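Local coordinates for protein YcaO (Methanopyrus kandleri, PDB 6CIB) that binds ATP or ADP with magnesium and, as a YcaO enzyme, probably uses the nucleotide to activate a peptide backbone amide for thioamidation, at residues R323-V335 / P345-Y357. Sequence-based numbering, arbitrary orientation.
Sequences RVAEAGLGKVIEV and PVVRVRVTGASEY
V324, of helix 313-325, meets V351 methyl to methyl: its CG1 lies 3.8 Å from V351 CG1, with V351 CG2 only slightly farther. The V351 CG1 branch, anti to the backbone N (chi1 -178°), also packs against L329 CB. L329 O accepts G353 N at 2.8 Å, but the donor sits 47° above the carbonyl plane and the N-H...O angle is 137°, a bent bond at the type I turn V351-A354. At G330, a side chain would collide with T352 OG1. T352 and K331 are joined twice: K331 N donates a hydrogen bond to T352 OG1 (2.8 Å), and T352 N donates one to K331 O (2.9 Å). A valine in place of T352 would probably leave K331 N without its hydroxyl acceptor, with a methyl beside G330 CA instead. From here the strands run antiparallel, axes 4.7 Å apart. I333 and R350 exchange two backbone bonds, that of I333 N to R350 O (2.8 Å) being nearly linear; the I333 and T352 side chains cross at about a right angle, CD1 to CG2 3.7 Å. On the opposite face from I333, E334 extends so that OE2 reaches V347 CG1 at 3.5 Å. V335 and R348 repeat the paired bonds. On the face carrying I333 and V335, R350 grips E356 end-on, NH1 and NH2 each taking one carboxylate oxygen in plane, and also pairs with E131; R348 NE bonds N146 O. The hairpin lies mid-sheet between strands 113-118 and 148-150, with V349 and V351 against helix 154-177 and V346 beside L148 and A150 of the magnesium and ADP site.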
loop_
_atom_site.group_PDB
_atom_site.type_symbol
_atom_site.label_atom_id
_atom_site.label_comp_id
_atom_site.label_asym_id
_atom_site.label_seq_id
_atom_site.Cartn_x
_atom_site.Cartn_y
_atom_site.Cartn_z
ATOM N N ARG A 323 14.824 4.754 9.301
ATOM C CA ARG A 323 15.155 5.151 7.927
ATOM C C ARG A 323 14.187 6.176 7.347
ATOM O O ARG A 323 14.611 7.115 6.679
ATOM C CB ARG A 323 15.277 3.935 6.999
ATOM C CG ARG A 323 16.361 2.930 7.389
ATOM C CD ARG A 323 17.774 3.396 7.062
ATOM N NE ARG A 323 18.772 2.404 7.467
ATOM C CZ ARG A 323 20.027 2.348 7.014
ATOM N NH1 ARG A 323 20.478 3.226 6.117
ATOM N NH2 ARG A 323 20.841 1.397 7.460
ATOM N N VAL A 324 12.895 6.003 7.625
ATOM C CA VAL A 324 11.882 6.986 7.228
ATOM C C VAL A 324 12.034 8.303 8.003
ATOM O O VAL A 324 11.916 9.381 7.412
ATOM C CB VAL A 324 10.436 6.436 7.320
ATOM C CG1 VAL A 324 9.441 7.472 6.814
ATOM C CG2 VAL A 324 10.292 5.166 6.491
ATOM N N ALA A 325 12.290 8.217 9.311
ATOM C CA ALA A 325 12.563 9.419 10.123
ATOM C C ALA A 325 13.783 10.217 9.631
ATOM O O ALA A 325 13.808 11.442 9.767
ATOM C CB ALA A 325 12.710 9.069 11.593
ATOM N N GLU A 326 14.759 9.522 9.039
ATOM C CA GLU A 326 15.986 10.147 8.508
ATOM C C GLU A 326 15.828 10.778 7.126
ATOM O O GLU A 326 16.690 11.543 6.696
ATOM C CB GLU A 326 17.115 9.123 8.440
ATOM C CG GLU A 326 17.781 8.849 9.773
ATOM C CD GLU A 326 18.424 7.482 9.843
ATOM O OE1 GLU A 326 18.826 6.916 8.804
ATOM O OE2 GLU A 326 18.538 6.965 10.966
ATOM N N ALA A 327 14.715 10.476 6.454
ATOM C CA ALA A 327 14.558 10.742 5.026
ATOM C C ALA A 327 14.223 12.179 4.656
ATOM O O ALA A 327 14.187 12.518 3.469
ATOM C CB ALA A 327 13.528 9.779 4.434
ATOM N N GLY A 328 13.970 13.025 5.653
ATOM C CA GLY A 328 13.520 14.401 5.399
ATOM C C GLY A 328 12.064 14.455 4.970
ATOM O O GLY A 328 11.661 15.347 4.209
ATOM N N LEU A 329 11.270 13.501 5.463
ATOM C CA LEU A 329 9.854 13.378 5.083
ATOM C C LEU A 329 8.902 13.676 6.248
ATOM O O LEU A 329 7.751 13.238 6.239
ATOM C CB LEU A 329 9.577 11.981 4.501
ATOM C CG LEU A 329 10.388 11.475 3.300
ATOM C CD1 LEU A 329 10.019 10.038 2.969
ATOM C CD2 LEU A 329 10.228 12.352 2.071
ATOM N N GLY A 330 9.388 14.413 7.248
ATOM C CA GLY A 330 8.591 14.792 8.417
ATOM C C GLY A 330 8.462 13.676 9.440
ATOM O O GLY A 330 9.327 12.786 9.525
ATOM N N LYS A 331 7.378 13.734 10.214
ATOM C CA LYS A 331 7.145 12.824 11.350
ATOM C C LYS A 331 6.523 11.501 10.921
ATOM O O LYS A 331 5.710 11.474 9.991
ATOM C CB LYS A 331 6.235 13.486 12.391
ATOM C CG LYS A 331 6.807 14.738 13.031
ATOM C CD LYS A 331 5.747 15.417 13.882
ATOM C CE LYS A 331 6.295 16.683 14.511
ATOM N NZ LYS A 331 5.385 17.126 15.603
ATOM N N VAL A 332 6.898 10.424 11.613
ATOM C CA VAL A 332 6.315 9.085 11.403
ATOM C C VAL A 332 5.312 8.849 12.526
ATOM O O VAL A 332 5.704 8.672 13.690
ATOM C CB VAL A 332 7.394 7.968 11.391
ATOM C CG1 VAL A 332 6.762 6.580 11.220
ATOM C CG2 VAL A 332 8.413 8.218 10.290
ATOM N N ILE A 333 4.026 8.883 12.179
ATOM C CA ILE A 333 2.942 8.749 13.164
ATOM C C ILE A 333 2.156 7.448 12.953
ATOM O O ILE A 333 1.822 7.097 11.820
ATOM C CB ILE A 333 1.999 9.976 13.140
ATOM C CG1 ILE A 333 2.789 11.279 13.410
ATOM C CG2 ILE A 333 0.858 9.809 14.142
ATOM C CD1 ILE A 333 2.049 12.567 13.081
ATOM N N GLU A 334 1.885 6.745 14.054
ATOM C CA GLU A 334 1.018 5.569 14.077
ATOM C C GLU A 334 -0.260 5.865 14.882
ATOM O O GLU A 334 -0.193 6.388 16.005
ATOM C CB GLU A 334 1.763 4.379 14.688
ATOM C CG GLU A 334 0.894 3.158 14.985
ATOM C CD GLU A 334 1.537 2.159 15.938
ATOM O OE1 GLU A 334 2.696 2.357 16.363
ATOM O OE2 GLU A 334 0.873 1.157 16.269
ATOM N N VAL A 335 -1.409 5.532 14.294
ATOM C CA VAL A 335 -2.696 5.607 14.985
ATOM C C VAL A 335 -3.296 4.206 15.073
ATOM O O VAL A 335 -3.486 3.537 14.057
ATOM C CB VAL A 335 -3.683 6.579 14.279
ATOM C CG1 VAL A 335 -5.034 6.611 14.988
ATOM C CG2 VAL A 335 -3.100 7.984 14.182
ATOM N N PRO A 345 -5.226 -6.442 15.114
ATOM C CA PRO A 345 -4.417 -5.226 15.011
ATOM C C PRO A 345 -4.579 -4.533 13.658
ATOM O O PRO A 345 -4.338 -5.145 12.613
ATOM C CB PRO A 345 -2.981 -5.739 15.193
ATOM C CG PRO A 345 -3.126 -6.996 15.984
ATOM C CD PRO A 345 -4.420 -7.608 15.530
ATOM N N VAL A 346 -5.037 -3.280 13.694
ATOM C CA VAL A 346 -5.100 -2.412 12.508
ATOM C C VAL A 346 -4.464 -1.085 12.894
ATOM O O VAL A 346 -4.670 -0.595 14.013
ATOM C CB VAL A 346 -6.558 -2.181 11.984
ATOM C CG1 VAL A 346 -6.573 -1.279 10.743
ATOM C CG2 VAL A 346 -7.239 -3.505 11.656
ATOM N N VAL A 347 -3.677 -0.519 11.979
ATOM C CA VAL A 347 -3.099 0.812 12.177
ATOM C C VAL A 347 -3.276 1.708 10.959
ATOM O O VAL A 347 -3.460 1.231 9.828
ATOM C CB VAL A 347 -1.590 0.799 12.570
ATOM C CG1 VAL A 347 -1.335 -0.024 13.831
ATOM C CG2 VAL A 347 -0.699 0.344 11.417
ATOM N N ARG A 348 -3.219 3.011 11.221
ATOM C CA ARG A 348 -2.992 3.993 10.192
ATOM C C ARG A 348 -1.621 4.633 10.442
ATOM O O ARG A 348 -1.371 5.203 11.510
ATOM C CB ARG A 348 -4.101 5.045 10.198
ATOM C CG ARG A 348 -4.087 5.964 8.992
ATOM C CD ARG A 348 -4.741 5.298 7.784
ATOM N NE ARG A 348 -4.472 6.049 6.560
ATOM C CZ ARG A 348 -5.217 7.051 6.102
ATOM N NH1 ARG A 348 -6.316 7.444 6.749
ATOM N NH2 ARG A 348 -4.862 7.668 4.981
ATOM N N VAL A 349 -0.742 4.500 9.454
ATOM C CA VAL A 349 0.580 5.133 9.459
ATOM C C VAL A 349 0.491 6.371 8.591
ATOM O O VAL A 349 0.031 6.297 7.445
ATOM C CB VAL A 349 1.677 4.179 8.929
ATOM C CG1 VAL A 349 3.025 4.894 8.799
ATOM C CG2 VAL A 349 1.800 2.965 9.841
ATOM N N ARG A 350 0.884 7.507 9.159
ATOM C CA ARG A 350 1.019 8.751 8.407
ATOM C C ARG A 350 2.464 9.235 8.512
ATOM O O ARG A 350 3.053 9.218 9.596
ATOM C CB ARG A 350 0.065 9.847 8.925
ATOM C CG ARG A 350 -1.391 9.444 9.169
ATOM C CD ARG A 350 -2.120 8.962 7.918
ATOM N NE ARG A 350 -2.268 10.014 6.912
ATOM C CZ ARG A 350 -1.858 9.923 5.650
ATOM N NH1 ARG A 350 -1.283 8.809 5.201
ATOM N NH2 ARG A 350 -2.047 10.950 4.822
ATOM N N VAL A 351 3.027 9.655 7.384
ATOM C CA VAL A 351 4.344 10.299 7.368
ATOM C C VAL A 351 4.086 11.723 6.867
ATOM O O VAL A 351 3.693 11.919 5.705
ATOM C CB VAL A 351 5.369 9.504 6.516
ATOM C CG1 VAL A 351 6.747 10.152 6.547
ATOM C CG2 VAL A 351 5.478 8.063 7.010
ATOM N N THR A 352 4.286 12.704 7.758
ATOM C CA THR A 352 3.708 14.061 7.587
ATOM C C THR A 352 4.154 14.837 6.359
ATOM O O THR A 352 3.401 15.665 5.849
ATOM C CB THR A 352 3.891 14.965 8.824
ATOM O OG1 THR A 352 5.288 15.150 9.078
ATOM C CG2 THR A 352 3.202 14.370 10.055
ATOM N N GLY A 353 5.367 14.563 5.883
ATOM C CA GLY A 353 5.883 15.199 4.668
ATOM C C GLY A 353 6.177 14.247 3.518
ATOM O O GLY A 353 6.860 14.634 2.569
ATOM N N ALA A 354 5.679 13.008 3.594
ATOM C CA ALA A 354 5.749 12.076 2.449
ATOM C C ALA A 354 4.735 12.502 1.407
ATOM O O ALA A 354 3.652 12.973 1.751
ATOM C CB ALA A 354 5.494 10.640 2.879
ATOM N N SER A 355 5.090 12.362 0.134
ATOM C CA SER A 355 4.192 12.791 -0.935
ATOM C C SER A 355 3.069 11.788 -1.163
ATOM O O SER A 355 3.297 10.577 -1.183
ATOM C CB SER A 355 4.947 13.003 -2.238
ATOM O OG SER A 355 4.086 13.610 -3.193
ATOM N N GLU A 356 1.860 12.319 -1.325
ATOM C CA GLU A 356 0.691 11.533 -1.692
ATOM C C GLU A 356 0.027 12.131 -2.944
ATOM O O GLU A 356 -1.186 12.014 -3.144
ATOM C CB GLU A 356 -0.270 11.399 -0.502
ATOM C CG GLU A 356 0.312 10.602 0.667
ATOM C CD GLU A 356 -0.582 10.550 1.889
ATOM O OE1 GLU A 356 -1.316 11.525 2.168
ATOM O OE2 GLU A 356 -0.529 9.525 2.605
ATOM N N TYR A 357 0.867 12.730 -3.794
ATOM C CA TYR A 357 0.474 13.357 -5.063
ATOM C C TYR A 357 -0.386 12.466 -5.967
ATOM O O TYR A 357 -1.340 12.953 -6.591
ATOM C CB TYR A 357 1.722 13.852 -5.814
ATOM C CG TYR A 357 1.442 14.589 -7.109
ATOM C CD1 TYR A 357 0.978 15.915 -7.098
ATOM C CD2 TYR A 357 1.657 13.970 -8.350
ATOM C CE1 TYR A 357 0.724 16.598 -8.286
ATOM C CE2 TYR A 357 1.403 14.642 -9.540
ATOM C CZ TYR A 357 0.941 15.955 -9.499
ATOM O OH TYR A 357 0.685 16.631 -10.669
#